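Local atomic coordinates of oxysterol-binding protein homolog 3 (Saccharomyces cerevisiae, PDB entry 4IC4), a protein that carries lipids, including sterols, in a hydrophobic pocket and moves them between membranes through the cytosol, in transport coupled to phosphoinositides. Residues G174-L179 with I204-I209. Numbering follows the deposited sequence.
Sequences GKSIEL and ILKNLI
In the antiparallel β-barrel of the OSBP-related domain, the start of strand 177-189 pairs with strand 203-206. I177 and L205 form the hydrogen-bonded pair: I177 N donates to L205 O, in the carbonyl plane on a lone pair, and L205 N returns a bond of 3.0 Å to I177 O, both nearly straight at the hydrogen. E178 and I204 make the next, non-hydrogen-bonded pair. I177 and L205 put branched apolar side chains on one face, beneath L44 of helix 44-50; L208, from the following loop, reaches in beside I177. All three are buried, where side chains needing no polar partner fit. I177 and L208 lie nearly perpendicular, L208 CD1 pressing on I177 CG1 at 3.5 Å, closer than ordinary van der Waals contact. L179, also on this face, crosses L205 obliquely, its CD1 3.9 Å from L205 CB; its side chain is about 8 Å from that of K118, a PI(4)P-binding residue.

The other face carries E178, I204 and S176. I204 spreads its two branches along the partner strand: CG2, anti to the backbone N, meets S176 CB at a tight 3.4 Å, while the CG1 arm, bent at chi2 (-65°), lays CD1 along E178, 3.5 Å from its CA. The small S176 suits this close approach, and E178, extended, offers aliphatic carbons. An alanine at I204 would probably loosen this face, since CG2 against S176 and CD1 against E178 would both be gone. K206 runs outward to a salt bridge with E216 on strand 214-225.

Beyond the strands, K175 crosses I209, then bends at chi4 (-59°) so that NZ donates to a water at 2.7 Å, which in turn donates to K175 O.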
# COMPACT_ATOMS: atom_id res chain seq x y z
N GLY A 174 -1.24 22.50 10.07
CA GLY A 174 -1.99 23.74 10.12
C GLY A 174 -2.83 23.98 8.89
O GLY A 174 -3.96 24.45 8.98
N LYS A 175 -2.27 23.67 7.72
CA LYS A 175 -2.98 23.86 6.46
C LYS A 175 -2.90 22.58 5.63
O LYS A 175 -3.75 22.33 4.77
CB LYS A 175 -2.38 25.03 5.69
CG LYS A 175 -3.16 25.42 4.44
CD LYS A 175 -2.52 26.60 3.74
CE LYS A 175 -3.34 27.06 2.55
NZ LYS A 175 -3.52 25.98 1.54
N SER A 176 -1.87 21.78 5.89
CA SER A 176 -1.66 20.53 5.18
C SER A 176 -1.43 19.40 6.18
O SER A 176 -1.04 19.65 7.32
CB SER A 176 -0.46 20.65 4.24
OG SER A 176 -0.66 21.69 3.30
N ILE A 177 -1.67 18.17 5.75
CA ILE A 177 -1.47 17.02 6.62
C ILE A 177 -0.32 16.17 6.13
O ILE A 177 -0.22 15.86 4.94
CB ILE A 177 -2.73 16.14 6.70
CG1 ILE A 177 -3.90 16.94 7.27
CG2 ILE A 177 -2.45 14.92 7.57
CD1 ILE A 177 -5.19 16.15 7.36
N GLU A 178 0.56 15.80 7.05
CA GLU A 178 1.71 14.98 6.73
C GLU A 178 1.34 13.51 6.87
O GLU A 178 0.85 13.09 7.92
CB GLU A 178 2.88 15.29 7.66
CG GLU A 178 4.12 14.46 7.38
CD GLU A 178 5.22 14.68 8.40
OE1 GLU A 178 6.30 14.08 8.23
OE2 GLU A 178 5.00 15.44 9.37
N LEU A 179 1.56 12.74 5.81
CA LEU A 179 1.26 11.32 5.83
C LEU A 179 2.55 10.53 5.78
O LEU A 179 3.44 10.82 4.97
CB LEU A 179 0.39 10.94 4.63
CG LEU A 179 -0.99 11.59 4.48
CD1 LEU A 179 -0.83 13.06 4.15
CD2 LEU A 179 -1.76 10.89 3.37
N ILE A 204 2.39 14.77 1.51
CA ILE A 204 1.55 15.80 2.11
C ILE A 204 0.25 15.96 1.33
O ILE A 204 0.25 15.99 0.10
CB ILE A 204 2.27 17.17 2.13
CG1 ILE A 204 3.62 17.04 2.85
CG2 ILE A 204 1.39 18.21 2.80
CD1 ILE A 204 3.51 16.71 4.33
N LEU A 205 -0.86 16.06 2.06
CA LEU A 205 -2.17 16.24 1.44
C LEU A 205 -2.48 17.74 1.52
O LEU A 205 -2.60 18.29 2.61
CB LEU A 205 -3.23 15.45 2.21
CG LEU A 205 -4.69 15.54 1.74
CD1 LEU A 205 -4.80 15.12 0.28
CD2 LEU A 205 -5.56 14.66 2.62
N LYS A 206 -2.61 18.38 0.36
CA LYS A 206 -2.88 19.82 0.30
C LYS A 206 -4.28 20.21 -0.18
O LYS A 206 -5.05 19.37 -0.66
CB LYS A 206 -1.85 20.50 -0.59
CG LYS A 206 -0.43 20.46 -0.05
CD LYS A 206 0.51 21.23 -0.96
CE LYS A 206 1.91 21.32 -0.37
NZ LYS A 206 2.82 22.13 -1.23
N ASN A 207 -4.59 21.50 -0.04
CA ASN A 207 -5.89 22.05 -0.43
C ASN A 207 -7.05 21.43 0.33
O ASN A 207 -8.06 21.05 -0.26
CB ASN A 207 -6.12 21.89 -1.94
CG ASN A 207 -5.28 22.85 -2.77
OD1 ASN A 207 -5.44 22.93 -3.99
ND2 ASN A 207 -4.39 23.58 -2.12
N LEU A 208 -6.91 21.35 1.65
CA LEU A 208 -7.96 20.79 2.49
C LEU A 208 -9.07 21.81 2.70
O LEU A 208 -10.23 21.44 2.89
CB LEU A 208 -7.38 20.37 3.84
CG LEU A 208 -6.30 19.28 3.83
CD1 LEU A 208 -5.80 19.06 5.25
CD2 LEU A 208 -6.88 17.99 3.26
N ILE A 209 -8.71 23.08 2.67
CA ILE A 209 -9.66 24.17 2.87
C ILE A 209 -10.56 24.38 1.66
O ILE A 209 -11.78 24.27 1.75
CB ILE A 209 -8.93 25.49 3.17
CG1 ILE A 209 -8.01 25.32 4.38
CG2 ILE A 209 -9.94 26.60 3.42
CD1 ILE A 209 -7.18 26.54 4.70
O HOH W 1 -5.13 23.96 2.38